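Local coordinates for galacto-N-biose/lacto-N-biose I transporter substrate-binding protein (Bifidobacterium longum, PDB 2Z8F) that binds galacto-N-biose and lacto-N-biose I, the latter here as the end of lacto-N-tetraose, and probably delivers them to an ABC transporter for uptake, at residues 21-26 with 77-82; 125-130 with 290-295; 211-216 with 387-392. One frame throughout, in Å; residues are numbered along the deposited sequence.

Interactions 1 and 2 illustrate how one sheet can build a sugar site from the ends of its strands. Their centres lie 8 Å apart, and strands 77-81 and 290-294, one from each, run side by side, with Val80 O 2.8 Å from Ala291 N in a probable hydrogen bond. Tyr82 OH adds a second probable link, 2.7 Å from Asp128 O. Both contacts touch the same galactose: Gln79 binds its O4, while Asp128 and Ser290 meet its O3. Interaction 3 stands apart, its centre about 31 Å from that of interaction 1 and 30 Å from that of interaction 2, on the opposite side of the chain's centre. It is a helix contact that does not touch the pair at the sugar.

Interaction 1 of 3, residues 21-26 with 77-82; sequences MHRLPD and LAQVGY. With GAL (beta-D-galactopyranose), chain C; NAG (2-acetamido-2-deoxy-beta-D-glucopyranose), chain B.
Met21 and Ala78 form a parallel beta pair: Met21 N gives its hydrogen to Leu77 O, and Gln79 N donates to Met21 O at 3.0 Å, so that Met21 is bonded to the residues on both sides of Ala78. On the face that carries Met21 and Ala78, helix 61-71 packs against both side chains.

Beyond the paired residues the amide of Gln79 takes over. Its CG is anti to the backbone N (chi1 180°) and the chain is extended, reaching across to the loop. OE1 accepts from Arg23 N at 2.9 Å, the donor standing above the carbonyl plane, while NE2 gives a hydrogen to galactose O4, also at 2.9 Å. An alanine in place of Gln79 would probably leave Arg23 N and galactose O4 without these partners and the guanidinium less firmly placed.

Packing joins the same two side chains, which cross at about a right angle. Arg23 CG rests 3.4 Å from Gln79 CD, and NE2 lies over one guanidinium face, 3.8 Å above its plane and off centre.

The charged end of Arg23 has a salt bridge from NH2 to Glu84. A water bridges NE to Gln79 O, and NH1 makes weak bonds to O3 and O7 of the N-acetylglucosamine. Sugar recognition at the carboxyl ends of parallel strands is characteristic of the alpha/beta lobes of solute-binding proteins.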
# COMPACT_ATOMS: atom_id res chain seq x y z
N MET A 21 12.70 -10.33 -8.29
CA MET A 21 12.59 -8.90 -8.61
C MET A 21 11.62 -8.27 -7.61
O MET A 21 10.50 -8.77 -7.40
CB MET A 21 12.07 -8.66 -10.02
CG MET A 21 12.09 -7.19 -10.39
SD MET A 21 11.34 -6.79 -12.01
CE MET A 21 10.23 -8.13 -12.28
N HIS A 22 12.07 -7.20 -6.97
CA HIS A 22 11.25 -6.55 -5.96
C HIS A 22 11.18 -5.04 -6.24
O HIS A 22 11.97 -4.50 -7.07
CB HIS A 22 11.87 -6.78 -4.58
CG HIS A 22 13.19 -6.09 -4.40
ND1 HIS A 22 13.29 -4.77 -4.02
CD2 HIS A 22 14.46 -6.52 -4.60
CE1 HIS A 22 14.57 -4.42 -3.97
NE2 HIS A 22 15.30 -5.47 -4.32
N ARG A 23 10.28 -4.36 -5.55
CA ARG A 23 10.26 -2.91 -5.59
C ARG A 23 10.28 -2.30 -4.17
O ARG A 23 9.60 -1.32 -3.87
CB ARG A 23 9.15 -2.37 -6.49
CG ARG A 23 7.75 -2.99 -6.23
CD ARG A 23 6.72 -2.35 -7.18
NE ARG A 23 5.38 -2.93 -7.07
CZ ARG A 23 4.42 -2.50 -6.26
NH1 ARG A 23 4.64 -1.51 -5.39
NH2 ARG A 23 3.21 -3.09 -6.33
N LEU A 24 11.11 -2.88 -3.30
CA LEU A 24 11.35 -2.30 -2.00
C LEU A 24 12.30 -1.11 -2.13
O LEU A 24 13.13 -1.10 -3.06
CB LEU A 24 11.89 -3.37 -1.02
CG LEU A 24 10.92 -4.56 -0.81
CD1 LEU A 24 11.50 -5.59 0.15
CD2 LEU A 24 9.52 -4.14 -0.34
N PRO A 25 12.18 -0.13 -1.22
CA PRO A 25 12.88 1.14 -1.41
C PRO A 25 14.41 1.07 -1.36
O PRO A 25 15.06 1.79 -2.12
CB PRO A 25 12.32 2.05 -0.31
CG PRO A 25 11.73 1.12 0.73
CD PRO A 25 11.31 -0.12 -0.02
N ASP A 26 14.99 0.24 -0.49
CA ASP A 26 16.47 0.17 -0.43
C ASP A 26 17.10 1.56 -0.22
O ASP A 26 18.17 1.89 -0.77
CB ASP A 26 17.04 -0.50 -1.70
CG ASP A 26 17.13 -2.04 -1.61
OD1 ASP A 26 17.01 -2.62 -0.50
OD2 ASP A 26 17.34 -2.67 -2.68
N LEU A 77 10.50 -15.17 -8.97
CA LEU A 77 9.74 -14.52 -7.91
C LEU A 77 9.63 -13.04 -8.22
O LEU A 77 10.62 -12.41 -8.63
CB LEU A 77 10.46 -14.67 -6.57
CG LEU A 77 10.49 -16.06 -5.93
CD1 LEU A 77 11.46 -16.11 -4.77
CD2 LEU A 77 9.05 -16.43 -5.45
N ALA A 78 8.46 -12.47 -8.00
CA ALA A 78 8.28 -11.03 -8.21
C ALA A 78 7.30 -10.43 -7.23
O ALA A 78 6.24 -11.03 -6.95
CB ALA A 78 7.79 -10.77 -9.64
N GLN A 79 7.61 -9.25 -6.72
CA GLN A 79 6.67 -8.54 -5.85
C GLN A 79 5.39 -8.23 -6.63
O GLN A 79 5.46 -7.70 -7.74
CB GLN A 79 7.28 -7.24 -5.32
CG GLN A 79 6.33 -6.48 -4.40
CD GLN A 79 6.98 -5.27 -3.78
OE1 GLN A 79 8.21 -5.16 -3.74
NE2 GLN A 79 6.16 -4.36 -3.27
N VAL A 80 4.23 -8.57 -6.07
CA VAL A 80 2.96 -8.31 -6.74
C VAL A 80 2.02 -7.84 -5.64
O VAL A 80 1.84 -8.55 -4.63
CB VAL A 80 2.40 -9.60 -7.38
CG1 VAL A 80 0.97 -9.38 -7.92
CG2 VAL A 80 3.33 -10.10 -8.49
N GLY A 81 1.46 -6.65 -5.81
CA GLY A 81 0.60 -6.07 -4.79
C GLY A 81 -0.62 -6.96 -4.65
O GLY A 81 -1.01 -7.61 -5.62
N TYR A 82 -1.24 -7.01 -3.47
CA TYR A 82 -2.50 -7.77 -3.37
C TYR A 82 -3.51 -7.29 -4.41
O TYR A 82 -4.22 -8.11 -5.01
CB TYR A 82 -3.10 -7.64 -1.98
CG TYR A 82 -2.17 -8.11 -0.88
CD1 TYR A 82 -1.56 -9.36 -0.93
CD2 TYR A 82 -1.92 -7.28 0.21
CE1 TYR A 82 -0.69 -9.79 0.12
CE2 TYR A 82 -1.08 -7.68 1.26
CZ TYR A 82 -0.47 -8.93 1.21
OH TYR A 82 0.37 -9.33 2.24
C1 GAL C . 4.33 0.10 -1.75
C2 GAL C . 3.75 -1.31 -1.64
C3 GAL C . 4.07 -1.86 -0.26
C4 GAL C . 5.59 -1.79 0.01
C5 GAL C . 6.09 -0.36 -0.17
C6 GAL C . 7.61 -0.25 -0.05
O2 GAL C . 2.34 -1.23 -1.78
O3 GAL C . 3.59 -3.18 -0.20
O4 GAL C . 6.19 -2.69 -0.89
O5 GAL C . 5.74 0.11 -1.47
O6 GAL C . 7.97 1.12 0.08
C1 NAG B . 3.31 3.48 -5.19
C2 NAG B . 3.28 2.08 -4.57
C3 NAG B . 4.14 1.93 -3.30
C4 NAG B . 5.54 2.56 -3.54
C5 NAG B . 5.33 3.99 -4.05
C6 NAG B . 6.66 4.75 -4.17
C7 NAG B . 1.36 0.63 -4.77
C8 NAG B . -0.07 0.38 -4.38
N2 NAG B . 1.87 1.75 -4.28
O3 NAG B . 4.13 0.52 -3.11
O4 NAG B . 6.23 2.61 -2.32
O5 NAG B . 4.66 3.91 -5.30
O6 NAG B . 7.43 4.14 -5.17
O7 NAG B . 1.96 -0.20 -5.46
O HOH W 1 4.48 -5.17 -8.60

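Interaction 2 of 3, residues 125-130 with 290-295; sequences LPQDTG and SAVAVL. With GAL (beta-D-galactopyranose), chain C.
Ser290 meets Asp128 at the sugar end of an antiparallel strand pair and has more surface buried here than any other residue. Its carbonyl oxygen is gripped by two donors in its plane, Gln127 N at 2.9 Å and Asp128 N at 3.2 Å, as strand 121-126 gives way to loop. Its own N, in turn, gives a hydrogen to Asp128 OD1 at 2.8 Å, meeting that oxygen from above the carboxylate plane.

Val292 and Leu125 are a hydrogen-bonded pair, each N 3.0 Å from the O of the other. Both side chains lie on the face covered by helix 301-311, through Leu308 and Met305 respectively. Val292 CG2 is placed anti to the carbonyl carbon, and the Gln127 side chain crosses that of Val292 at a slant, NE2 3.5 Å from CG2, with that NE2 bonded to Asn312 and Tyr20.

Asp128 thus divides its carboxylate: OD1 is tied to the strand, and OD2 accepts the hydrogen of galactose O3 at 2.7 Å. Ser290 OG lies 2.8 Å from the same O3 and also accepts from Gln79 NE2. Held by two hydrogen-bond donors, the carboxylate is likely to be ionised, and its grip on the backbone would fix the oxygen that reads the sugar hydroxyl.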
# COMPACT_ATOMS: atom_id res chain seq x y z
N LEU A 125 3.52 -16.04 -1.48
CA LEU A 125 3.37 -15.80 -0.06
C LEU A 125 3.22 -14.32 0.24
O LEU A 125 3.84 -13.48 -0.46
CB LEU A 125 4.55 -16.39 0.74
CG LEU A 125 4.75 -17.90 0.71
CD1 LEU A 125 6.05 -18.26 1.39
CD2 LEU A 125 3.58 -18.59 1.41
N PRO A 126 2.43 -13.96 1.28
CA PRO A 126 2.22 -12.56 1.58
C PRO A 126 3.46 -11.97 2.22
O PRO A 126 4.20 -12.68 2.94
CB PRO A 126 1.06 -12.60 2.59
CG PRO A 126 1.33 -13.87 3.38
CD PRO A 126 1.70 -14.84 2.23
N GLN A 127 3.68 -10.67 2.02
CA GLN A 127 4.90 -10.04 2.54
C GLN A 127 4.61 -8.94 3.57
O GLN A 127 5.25 -8.90 4.62
CB GLN A 127 5.78 -9.53 1.39
CG GLN A 127 7.11 -8.95 1.89
CD GLN A 127 8.04 -8.60 0.74
OE1 GLN A 127 7.90 -7.52 0.12
NE2 GLN A 127 8.97 -9.52 0.41
N ASP A 128 3.65 -8.06 3.26
CA ASP A 128 3.38 -6.91 4.15
C ASP A 128 1.92 -6.46 4.04
O ASP A 128 1.20 -6.91 3.15
CB ASP A 128 4.31 -5.73 3.84
CG ASP A 128 4.06 -5.13 2.45
OD1 ASP A 128 4.01 -5.90 1.45
OD2 ASP A 128 3.89 -3.90 2.39
N THR A 129 1.50 -5.59 4.95
CA THR A 129 0.18 -4.96 4.81
C THR A 129 0.26 -3.44 4.85
O THR A 129 1.23 -2.86 5.38
CB THR A 129 -0.81 -5.48 5.87
OG1 THR A 129 -0.35 -5.08 7.15
CG2 THR A 129 -0.91 -7.01 5.81
N GLY A 130 -0.77 -2.79 4.32
CA GLY A 130 -0.77 -1.33 4.17
C GLY A 130 -1.94 -0.60 4.81
O GLY A 130 -2.66 0.13 4.12
N SER A 290 1.78 -6.00 -0.27
CA SER A 290 2.18 -6.88 -1.34
C SER A 290 2.47 -8.32 -0.96
O SER A 290 2.82 -8.63 0.19
CB SER A 290 3.46 -6.32 -2.02
OG SER A 290 3.36 -4.93 -2.35
N ALA A 291 2.33 -9.19 -1.96
CA ALA A 291 2.84 -10.56 -1.88
C ALA A 291 4.09 -10.60 -2.71
O ALA A 291 4.45 -9.59 -3.34
CB ALA A 291 1.82 -11.51 -2.45
N VAL A 292 4.77 -11.73 -2.67
CA VAL A 292 5.73 -12.10 -3.71
C VAL A 292 5.17 -13.37 -4.35
O VAL A 292 4.79 -14.34 -3.65
CB VAL A 292 7.16 -12.29 -3.15
CG1 VAL A 292 8.11 -12.72 -4.28
CG2 VAL A 292 7.65 -11.02 -2.51
N ALA A 293 5.01 -13.33 -5.66
CA ALA A 293 4.39 -14.43 -6.40
C ALA A 293 5.41 -15.22 -7.19
O ALA A 293 6.46 -14.68 -7.58
CB ALA A 293 3.30 -13.90 -7.34
N VAL A 294 5.10 -16.49 -7.43
CA VAL A 294 5.91 -17.34 -8.30
C VAL A 294 5.33 -17.22 -9.70
O VAL A 294 4.11 -17.37 -9.88
CB VAL A 294 5.91 -18.82 -7.83
CG1 VAL A 294 6.79 -19.67 -8.76
CG2 VAL A 294 6.41 -18.92 -6.38
N LEU A 295 6.17 -16.92 -10.68
CA LEU A 295 5.70 -16.64 -12.04
C LEU A 295 5.56 -17.91 -12.88
O LEU A 295 6.13 -18.95 -12.54
CB LEU A 295 6.60 -15.60 -12.72
CG LEU A 295 6.63 -14.23 -12.03
CD1 LEU A 295 7.30 -13.19 -12.91
CD2 LEU A 295 5.20 -13.78 -11.64
C1 GAL C . 4.33 0.10 -1.75
C2 GAL C . 3.75 -1.31 -1.64
C3 GAL C . 4.07 -1.86 -0.26
C4 GAL C . 5.59 -1.79 0.01
C5 GAL C . 6.09 -0.36 -0.17
C6 GAL C . 7.61 -0.25 -0.05
O2 GAL C . 2.34 -1.23 -1.78
O3 GAL C . 3.59 -3.18 -0.20
O4 GAL C . 6.19 -2.69 -0.89
O5 GAL C . 5.74 0.11 -1.47
O6 GAL C . 7.97 1.12 0.08

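Interaction 3 of 3, residues 211-216 with 387-392; sequences ATADFY and KVADIF
Ala213 and Ala389 bring two helices close together, their CA atoms 5.0 Å apart. Residues 211-216 are a stretch of helix 207-221 in regular i to i+4 bonding, Phe215 N to Ala211 O and Tyr216 N to Thr212 O. Across from them, the chain at 387-392 leads into helix 389-405, and Asp390 N, Ile391 N and Phe392 N are each bonded to the carbonyl three residues back. Two side chains serve backbone N-H groups here: Asp390 OD2 accepts from Lys387 N, and Gln217 of the facing helix accepts from Val388 N.

The side chains that meet are apolar. Ala213 is at the middle of the contact, its CB 3.7 Å from Ala389 CA and 4.0 Å from Ala389 CB, an approach that small residues on both helices permit. To one side of it comes Val388, whose CG1 is anti to the backbone N (chi1 -180°) and reaches Ala213 CA at 3.7 Å and Tyr216 CB at 4.1 Å, bridging residues one turn apart. Phe392 presents its ring edge: CE2 touches Ala213 CB at 3.8 Å and CZ touches Thr212 CG2 at 4.1 Å, both methyls lying near the ring plane. Thr212 turns its methyl to the ring while OG1 is bonded to Gly208 O within its own helix.

Helix 178-187 adjoins the same cluster, Ala186 touching both Thr212 and Phe392, and Leu185 touching Tyr216. The arrangement is close helix-helix packing around an alanine, far from the sugar, and it joins the start of the chain's last helix to helix 207-221 in the helical part of this two-lobed solute-binding fold.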
# COMPACT_ATOMS: atom_id res chain seq x y z
N ALA A 211 -18.73 9.76 1.41
CA ALA A 211 -18.26 10.46 2.59
C ALA A 211 -16.82 10.93 2.35
O ALA A 211 -16.46 12.03 2.73
CB ALA A 211 -18.34 9.53 3.80
N THR A 212 -16.06 10.07 1.69
CA THR A 212 -14.64 10.36 1.36
C THR A 212 -14.57 11.55 0.40
O THR A 212 -13.79 12.51 0.60
CB THR A 212 -13.96 9.12 0.77
OG1 THR A 212 -13.90 8.08 1.77
CG2 THR A 212 -12.52 9.43 0.36
N ALA A 213 -15.42 11.54 -0.62
CA ALA A 213 -15.47 12.66 -1.57
C ALA A 213 -15.81 13.96 -0.86
O ALA A 213 -15.19 14.98 -1.08
CB ALA A 213 -16.49 12.38 -2.69
N ASP A 214 -16.81 13.92 0.01
CA ASP A 214 -17.26 15.12 0.71
C ASP A 214 -16.16 15.71 1.60
O ASP A 214 -15.95 16.91 1.62
CB ASP A 214 -18.49 14.77 1.54
CG ASP A 214 -19.14 15.98 2.21
OD1 ASP A 214 -19.34 17.04 1.56
OD2 ASP A 214 -19.51 15.84 3.42
N PHE A 215 -15.41 14.83 2.28
CA PHE A 215 -14.32 15.27 3.15
C PHE A 215 -13.28 16.02 2.32
O PHE A 215 -12.96 17.17 2.64
CB PHE A 215 -13.70 14.05 3.82
CG PHE A 215 -12.53 14.37 4.76
CD1 PHE A 215 -12.75 14.98 6.00
CD2 PHE A 215 -11.22 14.06 4.38
CE1 PHE A 215 -11.68 15.24 6.87
CE2 PHE A 215 -10.13 14.32 5.25
CZ PHE A 215 -10.36 14.91 6.49
N TYR A 216 -12.79 15.41 1.25
CA TYR A 216 -11.74 16.07 0.45
C TYR A 216 -12.30 17.28 -0.29
O TYR A 216 -11.58 18.27 -0.45
CB TYR A 216 -11.01 15.12 -0.50
CG TYR A 216 -10.03 14.20 0.24
CD1 TYR A 216 -10.35 12.86 0.47
CD2 TYR A 216 -8.81 14.69 0.70
CE1 TYR A 216 -9.47 12.01 1.19
CE2 TYR A 216 -7.91 13.85 1.39
CZ TYR A 216 -8.24 12.52 1.63
OH TYR A 216 -7.35 11.69 2.31
N LYS A 387 -14.91 17.71 -9.75
CA LYS A 387 -15.30 17.44 -8.36
C LYS A 387 -14.65 16.17 -7.83
O LYS A 387 -14.43 15.22 -8.57
CB LYS A 387 -16.83 17.28 -8.24
CG LYS A 387 -17.57 18.56 -8.59
CD LYS A 387 -17.48 19.56 -7.47
CE LYS A 387 -18.43 20.71 -7.66
NZ LYS A 387 -18.46 21.45 -6.36
N VAL A 388 -14.39 16.13 -6.53
CA VAL A 388 -13.82 14.92 -5.95
C VAL A 388 -14.74 13.70 -6.16
O VAL A 388 -14.28 12.60 -6.41
CB VAL A 388 -13.45 15.10 -4.47
CG1 VAL A 388 -12.84 13.79 -3.89
CG2 VAL A 388 -12.48 16.28 -4.30
N ALA A 389 -16.06 13.91 -6.08
CA ALA A 389 -16.99 12.81 -6.29
C ALA A 389 -16.85 12.11 -7.65
O ALA A 389 -17.19 10.93 -7.78
CB ALA A 389 -18.44 13.29 -6.08
N ASP A 390 -16.34 12.83 -8.64
CA ASP A 390 -16.19 12.30 -9.99
C ASP A 390 -15.15 11.20 -10.06
O ASP A 390 -15.19 10.36 -10.96
CB ASP A 390 -15.80 13.43 -10.94
CG ASP A 390 -16.84 14.52 -11.00
OD1 ASP A 390 -18.01 14.23 -10.58
OD2 ASP A 390 -16.51 15.64 -11.44
N ILE A 391 -14.20 11.21 -9.12
CA ILE A 391 -13.25 10.10 -8.98
C ILE A 391 -14.01 8.79 -8.94
O ILE A 391 -13.66 7.83 -9.60
CB ILE A 391 -12.40 10.24 -7.67
CG1 ILE A 391 -11.44 11.43 -7.76
CG2 ILE A 391 -11.62 8.95 -7.40
CD1 ILE A 391 -10.81 11.82 -6.41
N PHE A 392 -15.08 8.75 -8.13
CA PHE A 392 -15.81 7.51 -7.90
C PHE A 392 -16.81 7.14 -8.96
O PHE A 392 -16.97 5.98 -9.28
CB PHE A 392 -16.50 7.59 -6.53
CG PHE A 392 -15.53 7.82 -5.41
CD1 PHE A 392 -14.69 6.77 -4.98
CD2 PHE A 392 -15.43 9.07 -4.80
CE1 PHE A 392 -13.74 6.99 -3.94
CE2 PHE A 392 -14.50 9.27 -3.75
CZ PHE A 392 -13.66 8.23 -3.35